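Local atomic coordinates of member of DUF4221 family (Bacteroides vulgatus, PDB entry 3S9J), a protein that is of unknown function but folds as a six-bladed beta-propeller and belongs to the DUF4221 family. Residues R281-P286 / E303-V308; K237-K242 / I316-F321; R266-M271 / F327-F332; M285-A290 / E297-K302. One frame throughout, in Å; residues are numbered along the deposited sequence. Where two conformers were deposited one is given.

Interaction 1 of 4, residues R281-P286 / E303-V308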
# COMPACT_ATOMS: atom_id res chain seq x y z
N ARG A 281 5.72 0.20 10.74
CA ARG A 281 6.32 -0.58 9.69
C ARG A 281 6.05 -2.06 9.94
O ARG A 281 6.36 -2.62 11.01
CB ARG A 281 7.83 -0.33 9.58
CG ARG A 281 8.40 -0.86 8.29
CD ARG A 281 9.91 -0.68 8.16
NE ARG A 281 10.30 -0.91 6.77
CZ ARG A 281 11.53 -1.14 6.35
NH1 ARG A 281 12.56 -1.21 7.21
NH2 ARG A 281 11.73 -1.32 5.05
N PHE A 282 5.47 -2.72 8.94
CA PHE A 282 5.17 -4.14 9.05
C PHE A 282 6.39 -4.95 8.58
O PHE A 282 7.05 -4.57 7.61
CB PHE A 282 3.96 -4.49 8.17
CG PHE A 282 2.62 -4.06 8.74
CD1 PHE A 282 2.34 -2.71 8.96
CD2 PHE A 282 1.65 -4.98 9.05
CE1 PHE A 282 1.11 -2.32 9.48
CE2 PHE A 282 0.42 -4.61 9.57
CZ PHE A 282 0.14 -3.26 9.78
N ALA A 283 6.66 -6.07 9.26
CA ALA A 283 7.77 -6.96 8.91
C ALA A 283 7.24 -8.38 8.81
O ALA A 283 6.50 -8.80 9.69
CB ALA A 283 8.84 -6.87 9.98
N GLU A 284 7.61 -9.09 7.75
CA GLU A 284 7.23 -10.47 7.56
C GLU A 284 8.34 -11.36 8.11
O GLU A 284 9.50 -11.19 7.76
CB GLU A 284 7.00 -10.78 6.08
CG GLU A 284 6.03 -9.84 5.39
CD GLU A 284 5.61 -10.28 3.99
OE1 GLU A 284 6.29 -11.11 3.33
OE2 GLU A 284 4.54 -9.80 3.54
N MSE A 285 7.96 -12.32 8.95
CA MSE A 285 8.91 -13.27 9.53
C MSE A 285 9.28 -14.34 8.53
O MSE A 285 8.52 -14.60 7.59
CB MSE A 285 8.31 -13.91 10.77
CG MSE A 285 7.94 -12.92 11.88
SE MSE A 285 9.42 -11.93 12.60
CE MSE A 285 9.25 -10.25 11.64
N PRO A 286 10.41 -15.04 8.78
CA PRO A 286 10.77 -16.07 7.83
C PRO A 286 9.77 -17.22 7.76
O PRO A 286 9.15 -17.59 8.78
CB PRO A 286 12.12 -16.58 8.34
CG PRO A 286 12.63 -15.56 9.30
CD PRO A 286 11.39 -14.88 9.85
N GLU A 303 4.00 -15.37 9.83
CA GLU A 303 3.97 -14.48 10.99
C GLU A 303 4.49 -13.11 10.60
O GLU A 303 5.18 -12.96 9.57
CB GLU A 303 4.78 -15.08 12.11
CG GLU A 303 4.18 -16.40 12.59
CD GLU A 303 5.10 -17.19 13.48
OE1 GLU A 303 6.33 -17.23 13.20
OE2 GLU A 303 4.56 -17.81 14.43
N PHE A 304 4.14 -12.12 11.40
CA PHE A 304 4.58 -10.75 11.14
C PHE A 304 4.70 -9.96 12.42
O PHE A 304 4.26 -10.38 13.50
CB PHE A 304 3.65 -10.04 10.15
CG PHE A 304 2.27 -9.78 10.67
CD1 PHE A 304 1.32 -10.81 10.68
CD2 PHE A 304 1.90 -8.51 11.10
CE1 PHE A 304 0.02 -10.59 11.15
CE2 PHE A 304 0.61 -8.28 11.58
CZ PHE A 304 -0.33 -9.34 11.60
N SER A 305 5.35 -8.81 12.31
CA SER A 305 5.41 -7.87 13.39
C SER A 305 5.07 -6.49 12.87
O SER A 305 5.09 -6.23 11.67
CB SER A 305 6.80 -7.87 14.05
OG SER A 305 7.78 -7.36 13.18
N VAL A 306 4.81 -5.59 13.82
CA VAL A 306 4.66 -4.17 13.53
C VAL A 306 5.58 -3.38 14.43
O VAL A 306 5.49 -3.47 15.66
CB VAL A 306 3.22 -3.71 13.72
CG1 VAL A 306 3.13 -2.19 13.46
CG2 VAL A 306 2.27 -4.50 12.77
N ILE A 307 6.49 -2.66 13.79
CA ILE A 307 7.41 -1.74 14.44
C ILE A 307 6.74 -0.37 14.55
O ILE A 307 6.19 0.12 13.57
CB ILE A 307 8.70 -1.58 13.61
CG1 ILE A 307 9.36 -2.95 13.35
CG2 ILE A 307 9.62 -0.56 14.27
CD1 ILE A 307 10.26 -3.02 12.10
N VAL A 308 6.79 0.23 15.73
CA VAL A 308 6.26 1.57 15.96
C VAL A 308 7.42 2.56 16.03
O VAL A 308 8.35 2.37 16.81
CB VAL A 308 5.42 1.65 17.25
CG1 VAL A 308 4.84 3.06 17.42
CG2 VAL A 308 4.28 0.60 17.23
O HOH W 1 6.45 -16.99 9.73
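Phe282 and Val306 form a non-hydrogen-bonded pair of two antiparallel strands and carry the tightly packed face of the contact. Val306 CG2 sits over the centre of the Phe282 ring, 3.7 Å from the centroid, in a CH-pi contact. With CG anti to its own carbonyl carbon (chi1 -76°), the phenyl group of Phe282 runs alongside that of Phe304, and Phe282 CD2 is 4.1 Å from Phe304 CD2. Backbone bonds join the strands in pairs: Arg281 exchanges N-H and C=O with Ile307, and Ala283 does the same with Ser305. On the face of Ala283 and Ser305, Ser305 OG lies 3.4 Å from Ala283 CB, while its polar partner is on strand 315-321. The open end is different. Beyond the last strand pair, Met285 N still donates to Glu303 O (2.9 Å), from above the carbonyl plane, but the chains then separate and a water takes over, donating to Pro286 O and accepting from Glu303 N. Its link to Glu303 OE1 is weak. Within the blade, 278-284 and 304-309 are the two inner strands of a four-stranded antiparallel sheet, flanked by 266-273 beside the first and 315-321 beside the second; Phe304 stacks on Phe321 of the latter.

Interaction 2 of 4, residues K237-K242 / I316-F321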
# COMPACT_ATOMS: atom_id res chain seq x y z
N LYS A 237 14.69 -1.43 11.46
CA LYS A 237 14.90 -2.89 11.44
C LYS A 237 14.10 -3.56 12.54
O LYS A 237 14.07 -3.08 13.68
CB LYS A 237 16.41 -3.17 11.64
CG LYS A 237 16.76 -4.61 11.91
CD LYS A 237 18.26 -4.80 12.17
CE LYS A 237 18.53 -6.25 12.57
NZ LYS A 237 17.82 -6.68 13.82
N SER A 238 13.50 -4.69 12.22
CA SER A 238 12.86 -5.55 13.21
C SER A 238 13.89 -6.23 14.12
O SER A 238 14.91 -6.75 13.63
CB SER A 238 12.09 -6.66 12.51
OG SER A 238 11.65 -7.62 13.46
N ARG A 239 13.60 -6.26 15.43
CA ARG A 239 14.49 -6.98 16.36
C ARG A 239 14.48 -8.49 16.14
O ARG A 239 15.35 -9.18 16.64
CB ARG A 239 14.15 -6.64 17.82
CG ARG A 239 12.79 -7.16 18.32
CD ARG A 239 12.25 -6.23 19.42
NE ARG A 239 12.07 -4.86 18.92
CZ ARG A 239 11.93 -3.78 19.69
NH1 ARG A 239 11.93 -3.88 21.00
NH2 ARG A 239 11.77 -2.59 19.11
N TYR A 240 13.52 -9.01 15.37
CA TYR A 240 13.40 -10.44 15.14
C TYR A 240 14.06 -10.90 13.87
O TYR A 240 14.15 -12.09 13.66
CB TYR A 240 11.92 -10.84 15.13
CG TYR A 240 11.22 -10.42 16.39
CD1 TYR A 240 11.55 -11.02 17.60
CD2 TYR A 240 10.26 -9.41 16.40
CE1 TYR A 240 10.96 -10.65 18.78
CE2 TYR A 240 9.66 -9.01 17.60
CZ TYR A 240 10.01 -9.66 18.78
OH TYR A 240 9.44 -9.30 19.99
N LEU A 241 14.55 -9.96 13.05
CA LEU A 241 15.15 -10.28 11.74
C LEU A 241 16.61 -9.90 11.67
O LEU A 241 17.04 -8.90 12.21
CB LEU A 241 14.43 -9.52 10.61
CG LEU A 241 12.93 -9.78 10.43
CD1 LEU A 241 12.39 -8.92 9.28
CD2 LEU A 241 12.69 -11.29 10.20
N LYS A 242 17.35 -10.72 10.95
CA LYS A 242 18.73 -10.43 10.58
C LYS A 242 18.72 -9.17 9.71
O LYS A 242 17.77 -8.95 8.94
CB LYS A 242 19.23 -11.63 9.77
CG LYS A 242 20.68 -11.72 9.55
CD LYS A 242 21.01 -12.90 8.62
CE LYS A 242 22.51 -13.03 8.39
NZ LYS A 242 23.16 -13.37 9.67
N ILE A 316 10.21 2.95 18.92
CA ILE A 316 9.74 2.99 20.30
C ILE A 316 9.09 1.67 20.75
O ILE A 316 8.80 1.49 21.93
CB ILE A 316 8.81 4.20 20.59
CG1 ILE A 316 7.61 4.27 19.62
CG2 ILE A 316 9.62 5.47 20.54
CD1 ILE A 316 6.49 5.21 20.11
N GLY A 317 8.88 0.74 19.82
CA GLY A 317 8.39 -0.57 20.17
C GLY A 317 8.16 -1.45 18.97
O GLY A 317 8.22 -0.99 17.81
N GLU A 318 7.88 -2.72 19.24
CA GLU A 318 7.61 -3.67 18.19
C GLU A 318 6.81 -4.81 18.75
O GLU A 318 7.19 -5.39 19.78
CB GLU A 318 8.92 -4.19 17.56
CG GLU A 318 8.70 -5.18 16.42
CD GLU A 318 9.96 -5.64 15.71
OE1 GLU A 318 11.08 -5.23 16.11
OE2 GLU A 318 9.81 -6.42 14.73
N THR A 319 5.72 -5.16 18.08
CA THR A 319 4.85 -6.23 18.56
C THR A 319 4.75 -7.32 17.50
O THR A 319 4.56 -7.04 16.33
CB THR A 319 3.47 -5.66 18.91
OG1 THR A 319 3.60 -4.83 20.06
CG2 THR A 319 2.47 -6.78 19.16
N LYS A 320 4.90 -8.57 17.93
CA LYS A 320 4.86 -9.72 17.02
C LYS A 320 3.43 -10.28 16.99
O LYS A 320 2.72 -10.24 17.99
CB LYS A 320 5.86 -10.80 17.49
CG LYS A 320 6.35 -11.81 16.43
CD LYS A 320 7.77 -12.32 16.81
CE LYS A 320 7.97 -13.81 16.60
NZ LYS A 320 7.69 -14.25 15.21
N PHE A 321 3.02 -10.75 15.82
CA PHE A 321 1.68 -11.28 15.62
C PHE A 321 1.75 -12.69 15.08
O PHE A 321 2.66 -13.04 14.31
CB PHE A 321 0.92 -10.42 14.61
CG PHE A 321 0.63 -9.03 15.09
CD1 PHE A 321 1.60 -8.04 15.03
CD2 PHE A 321 -0.61 -8.69 15.58
CE1 PHE A 321 1.34 -6.76 15.47
CE2 PHE A 321 -0.87 -7.40 16.01
CZ PHE A 321 0.12 -6.45 15.95
O HOH W 2 12.33 -2.97 16.18
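The carboxylate of Glu318 reaches from its strand into the turn at 238-241 and is gripped there through both oxygens. Ser238 OG donates to Glu318 OE2 at 2.5 Å, and Arg239 N to Glu318 OE1 at 2.8 Å, each carboxylate oxygen accepting through its syn lone pair. Arg239 NE forms a salt bridge with Glu318 OE1 as well (3.0 Å), meeting it on the anti side and out of the carboxylate plane. Guanidinium and carboxylate planes stand 88° apart, and Glu318 CB lies over a guanidinium face. Lys320 CD sits over the centre of the Tyr240 ring, 3.7 Å from the centroid, while Arg239 CG covers the opposite face.

A second shell fixes these groups. One water bridges Glu318 OE1, Arg239 NH2 and Lys237 O; Ser305 OG adds a bond to Glu318 OE2, and Gln5 O takes Arg239 NH2. Lys237 NZ folds back to the carbonyls of Ser238 and Leu241. Ser238 OG, anti to its backbone N (chi1 170°), also accepts from Tyr240 N. That bond makes an ST turn within a type I beta turn, and Glu318 ties this turn, in the loop after strand 231-235 of one propeller blade, to the outermost strand of the next.

Interaction 3 of 4, residues R266-M271 / F327-F332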
# COMPACT_ATOMS: atom_id res chain seq x y z
N ARG A 266 10.93 -10.06 4.99
CA ARG A 266 11.02 -8.77 4.33
C ARG A 266 10.10 -7.81 5.03
O ARG A 266 9.23 -8.22 5.81
CB ARG A 266 10.62 -8.84 2.85
CG ARG A 266 9.20 -9.30 2.59
CD ARG A 266 8.88 -9.18 1.10
NE ARG A 266 7.67 -9.92 0.73
CZ ARG A 266 7.28 -10.14 -0.53
NH1 ARG A 266 7.98 -9.68 -1.56
NH2 ARG A 266 6.18 -10.86 -0.77
N TYR A 267 10.30 -6.54 4.74
CA TYR A 267 9.39 -5.52 5.24
C TYR A 267 8.21 -5.41 4.28
O TYR A 267 8.26 -5.86 3.12
CB TYR A 267 10.12 -4.18 5.48
CG TYR A 267 11.17 -4.42 6.54
CD1 TYR A 267 10.82 -4.42 7.88
CD2 TYR A 267 12.45 -4.81 6.20
CE1 TYR A 267 11.74 -4.75 8.87
CE2 TYR A 267 13.39 -5.13 7.19
CZ TYR A 267 13.01 -5.10 8.51
OH TYR A 267 13.92 -5.43 9.50
N TRP A 268 7.12 -4.81 4.78
CA TRP A 268 5.93 -4.60 3.95
C TRP A 268 5.47 -3.14 4.14
O TRP A 268 6.26 -2.25 3.84
CB TRP A 268 4.85 -5.67 4.18
CG TRP A 268 3.89 -5.81 3.03
CD1 TRP A 268 2.55 -5.53 3.04
CD2 TRP A 268 4.20 -6.25 1.72
NE1 TRP A 268 2.02 -5.78 1.80
CE2 TRP A 268 3.01 -6.21 0.97
CE3 TRP A 268 5.38 -6.66 1.09
CZ2 TRP A 268 2.95 -6.59 -0.36
CZ3 TRP A 268 5.31 -7.04 -0.25
CH2 TRP A 268 4.11 -7.00 -0.96
N HIS A 269 4.25 -2.88 4.63
CA HIS A 269 3.75 -1.51 4.72
C HIS A 269 4.66 -0.60 5.54
O HIS A 269 5.20 -1.01 6.59
CB HIS A 269 2.40 -1.41 5.43
CG HIS A 269 1.34 -2.34 4.95
ND1 HIS A 269 0.82 -2.30 3.67
CD2 HIS A 269 0.60 -3.24 5.64
CE1 HIS A 269 -0.17 -3.17 3.58
NE2 HIS A 269 -0.32 -3.76 4.76
N ILE A 270 4.78 0.64 5.10
CA ILE A 270 5.07 1.74 6.01
C ILE A 270 3.81 2.63 6.03
O ILE A 270 3.29 3.01 4.99
CB ILE A 270 6.39 2.51 5.64
CG1 ILE A 270 6.72 3.61 6.69
CG2 ILE A 270 6.33 3.09 4.23
CD1 ILE A 270 7.07 3.06 8.09
N MSE A 271 3.34 2.95 7.23
CA MSE A 271 2.08 3.67 7.39
C MSE A 271 2.24 4.80 8.39
O MSE A 271 2.73 4.58 9.50
CB MSE A 271 0.97 2.73 7.86
CG MSE A 271 0.76 1.59 6.99
SE MSE A 271 -0.75 0.53 7.65
CE MSE A 271 -1.92 1.58 7.92
N PHE A 327 -5.24 -10.62 8.21
CA PHE A 327 -5.01 -10.37 6.81
C PHE A 327 -4.43 -8.95 6.77
O PHE A 327 -5.15 -7.95 6.60
CB PHE A 327 -6.31 -10.50 6.00
CG PHE A 327 -6.07 -10.54 4.53
CD1 PHE A 327 -5.82 -11.76 3.89
CD2 PHE A 327 -5.97 -9.38 3.78
CE1 PHE A 327 -5.55 -11.80 2.50
CE2 PHE A 327 -5.69 -9.44 2.43
CZ PHE A 327 -5.47 -10.64 1.80
N TYR A 328 -3.11 -8.86 7.01
CA TYR A 328 -2.50 -7.54 7.23
C TYR A 328 -2.39 -6.70 5.97
O TYR A 328 -2.12 -5.50 6.08
CB TYR A 328 -1.15 -7.66 7.96
CG TYR A 328 -0.10 -8.48 7.25
CD1 TYR A 328 0.62 -7.94 6.18
CD2 TYR A 328 0.17 -9.77 7.62
CE1 TYR A 328 1.58 -8.68 5.49
CE2 TYR A 328 1.17 -10.52 6.97
CZ TYR A 328 1.86 -9.98 5.91
OH TYR A 328 2.80 -10.69 5.22
N LYS A 329 -2.60 -7.30 4.81
CA LYS A 329 -2.69 -6.54 3.58
C LYS A 329 -4.01 -5.76 3.43
O LYS A 329 -4.21 -5.07 2.42
CB LYS A 329 -2.41 -7.43 2.36
CG LYS A 329 -0.98 -7.96 2.41
CD LYS A 329 -0.56 -8.64 1.13
CE LYS A 329 0.85 -9.18 1.24
NZ LYS A 329 1.33 -9.88 -0.01
N MSE A 330 -4.87 -5.86 4.45
CA MSE A 330 -5.99 -4.94 4.66
C MSE A 330 -5.87 -4.30 6.04
O MSE A 330 -6.41 -4.79 7.04
CB MSE A 330 -7.32 -5.65 4.51
CG MSE A 330 -7.74 -5.86 3.05
SE MSE A 330 -9.62 -6.30 2.87
CE MSE A 330 -9.60 -8.06 3.73
N SER A 331 -5.06 -3.24 6.10
CA SER A 331 -4.82 -2.50 7.34
C SER A 331 -5.06 -1.01 7.06
O SER A 331 -4.88 -0.56 5.93
CB SER A 331 -3.38 -2.72 7.84
OG SER A 331 -3.20 -4.06 8.27
N PHE A 332 -5.50 -0.29 8.08
CA PHE A 332 -5.64 1.16 7.99
C PHE A 332 -5.55 1.81 9.35
O PHE A 332 -5.78 1.18 10.39
CB PHE A 332 -6.96 1.55 7.33
CG PHE A 332 -8.20 1.33 8.18
CD1 PHE A 332 -8.89 0.11 8.12
CD2 PHE A 332 -8.72 2.34 8.99
CE1 PHE A 332 -10.03 -0.11 8.88
CE2 PHE A 332 -9.88 2.12 9.77
CZ PHE A 332 -10.54 0.90 9.70
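His269 and Tyr328 join two neighbouring sheets of the six-bladed beta-propeller, strand 266-273 of one blade meeting the corner at 329-330 in strand 327-334 of the next. The polar link is a single bond across the contact, His269 NE2 to Tyr328 O at 2.8 Å, with the oxygen close to the imidazole plane. Ser331 OG reaches that same carbonyl from the opposite face, leaving the buried oxygen with two donors. On the other side of the ring ND1 accepts from the backbone N of Asn135, which helps to fix the rotation of the imidazole.

Aromatic and aliphatic contacts surround it. The edge of Tyr328 points at the face of the Trp268 five-membered ring in an offset edge-to-face pair, planes at 73°. The extended chain of Lys329 crosses the indole at about a right angle, Lys329 CE lying 3.6 Å from Trp268 NE1, and its ammonium goes on to Thr298. Trp268 CD1 in turn lies over the centre of the His269 ring. An alanine in place of Trp268 would probably leave Tyr133 O without its N-H donor and open a gap between Lys329, Tyr328 and His269. Farther along, Met271 SE, the selenium of a selenomethionine, lies 4.2 Å from Ser331 CB.

Interaction 4 of 4, residues M285-A290 / E297-K302. With FMT (formic acid), chain K.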
# COMPACT_ATOMS: atom_id res chain seq x y z
N MSE A 285 7.96 -12.32 8.95
CA MSE A 285 8.91 -13.27 9.53
C MSE A 285 9.28 -14.34 8.53
O MSE A 285 8.52 -14.60 7.59
CB MSE A 285 8.31 -13.91 10.77
CG MSE A 285 7.94 -12.92 11.88
SE MSE A 285 9.42 -11.93 12.60
CE MSE A 285 9.25 -10.25 11.64
N PRO A 286 10.41 -15.04 8.78
CA PRO A 286 10.77 -16.07 7.83
C PRO A 286 9.77 -17.22 7.76
O PRO A 286 9.15 -17.59 8.78
CB PRO A 286 12.12 -16.58 8.34
CG PRO A 286 12.63 -15.56 9.30
CD PRO A 286 11.39 -14.88 9.85
N TYR A 287 9.68 -17.80 6.56
CA TYR A 287 8.76 -18.89 6.29
C TYR A 287 9.32 -19.74 5.16
O TYR A 287 10.21 -19.31 4.40
CB TYR A 287 7.45 -18.24 5.83
CG TYR A 287 6.19 -19.08 5.85
CD1 TYR A 287 5.43 -19.16 6.98
CD2 TYR A 287 5.76 -19.75 4.71
CE1 TYR A 287 4.26 -19.91 7.01
CE2 TYR A 287 4.59 -20.49 4.72
CZ TYR A 287 3.84 -20.55 5.87
OH TYR A 287 2.66 -21.25 5.92
N LYS A 288 8.80 -20.95 5.05
CA LYS A 288 9.10 -21.82 3.94
C LYS A 288 7.77 -22.28 3.34
O LYS A 288 7.02 -22.98 3.99
CB LYS A 288 9.92 -23.02 4.37
CG LYS A 288 10.75 -23.59 3.31
CD LYS A 288 12.01 -22.68 3.03
CE LYS A 288 12.81 -23.24 1.87
NZ LYS A 288 14.04 -22.47 1.50
N LEU A 289 7.54 -21.89 2.09
CA LEU A 289 6.29 -22.23 1.36
C LEU A 289 6.13 -23.72 1.24
O LEU A 289 6.98 -24.40 0.68
CB LEU A 289 6.31 -21.61 -0.05
CG LEU A 289 4.99 -21.55 -0.84
CD1 LEU A 289 4.22 -20.32 -0.44
CD2 LEU A 289 5.34 -21.53 -2.32
N ALA A 290 5.03 -24.25 1.77
CA ALA A 290 4.75 -25.68 1.72
C ALA A 290 4.17 -26.06 0.35
O ALA A 290 3.61 -25.21 -0.35
CB ALA A 290 3.78 -26.09 2.86
N GLU A 297 1.06 -15.80 -3.56
CA GLU A 297 0.49 -14.98 -2.49
C GLU A 297 1.14 -15.29 -1.15
O GLU A 297 1.65 -16.40 -0.94
CB GLU A 297 -1.03 -15.19 -2.41
CG GLU A 297 -1.82 -14.71 -3.67
CD GLU A 297 -1.78 -13.17 -3.94
OE1 GLU A 297 -1.67 -12.36 -2.98
OE2 GLU A 297 -1.93 -12.77 -5.13
N THR A 298 1.12 -14.31 -0.25
CA THR A 298 1.65 -14.51 1.09
C THR A 298 0.87 -15.62 1.79
O THR A 298 -0.40 -15.65 1.80
CB THR A 298 1.60 -13.21 1.92
OG1 THR A 298 2.31 -12.18 1.21
CG2 THR A 298 2.18 -13.43 3.34
N PRO A 299 1.60 -16.60 2.35
CA PRO A 299 0.92 -17.69 3.00
C PRO A 299 0.08 -17.24 4.18
O PRO A 299 0.47 -16.32 4.90
CB PRO A 299 2.09 -18.57 3.53
CG PRO A 299 3.19 -18.27 2.64
CD PRO A 299 3.06 -16.83 2.28
N LYS A 300 -1.03 -17.93 4.40
CA LYS A 300 -1.96 -17.56 5.47
C LYS A 300 -1.28 -17.74 6.82
O LYS A 300 -1.65 -17.11 7.80
CB LYS A 300 -3.22 -18.41 5.41
CG LYS A 300 -3.92 -18.44 4.07
CD LYS A 300 -4.16 -17.10 3.48
CE LYS A 300 -4.98 -17.25 2.20
NZ LYS A 300 -5.27 -15.95 1.66
N GLY A 301 -0.26 -18.61 6.89
CA GLY A 301 0.43 -18.85 8.15
C GLY A 301 1.66 -17.99 8.42
O GLY A 301 2.30 -18.17 9.46
N LYS A 302 1.97 -17.04 7.54
CA LYS A 302 3.19 -16.24 7.72
C LYS A 302 3.04 -15.31 8.92
O LYS A 302 2.07 -14.61 9.05
CB LYS A 302 3.57 -15.48 6.44
CG LYS A 302 5.05 -15.05 6.43
CD LYS A 302 5.45 -14.47 5.07
CE LYS A 302 6.98 -14.31 4.98
NZ LYS A 302 7.48 -13.54 3.76
C FMT K . -8.06 -14.73 3.13
O1 FMT K . -7.00 -15.30 3.53
O2 FMT K . -8.31 -14.48 1.94
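No hydrogen bond crosses between Tyr287 and the turn it packs on; the contact is made by a phenol laid against one side of a type I beta turn, from Pro299 at its start to Lys302 at its end. Tyr287 CE2 comes within 3.3 Å of Pro299 CG, and Pro299 CB is 3.6 Å from the hydroxyl oxygen Tyr287 OH. Across the ring, Tyr287 CE1 lies 3.5 Å from Gly301 C, where the glycine has no side chain to stand in the way of the hydroxyl. The first torsion sets CG anti to the backbone N (chi1 -163°), on the way to the turn, and the OH is held by Glu293. Leu289 CD1 adds a contact to Pro299 CG at 3.8 Å.

Next to the ring, the extended chain of Lys302 passes Tyr287 CB, and its CE lies 3.0 Å from Met285 O. The ammonium goes beyond this carbonyl to a salt bridge with Glu284 and to the carbonyls of Asn262 and Asn264. An alanine in place of Tyr287 would probably leave Glu293 without its phenol partner and open a gap beside Pro299 and Gly301. Lys300 is hydrogen-bonded to a formic acid molecule, probably from the crystallisation liquor (NZ to O1 2.6 Å). Both segments belong to the connection between strands 278-284 and 304-309, bordered by helix 255-263, with Leu289 touching Ile259 and Pro299 touching Asn262.

How the interactions relate
Interactions 1 and 3 are buried, and interaction 3 lies nearest the centre of the chain; interactions 2 and 4 are only partly buried. Three of them use one four-stranded sheet: interaction 1 joins its two inner strands, while interactions 2 and 3 attach its two outermost strands to neighbouring parts of the propeller. Interaction 4 continues the chain of interaction 1 into the connecting loop and shares Met285 and Pro286 with it. The chemistry changes accordingly, from paired backbone bonds in interaction 1 to a carboxylate network in interaction 2, aromatic rings around one shared carbonyl in interaction 3, and contacts without cross-bonds in interaction 4. Glu284 links three sites, bonding Tyr328 and Lys302.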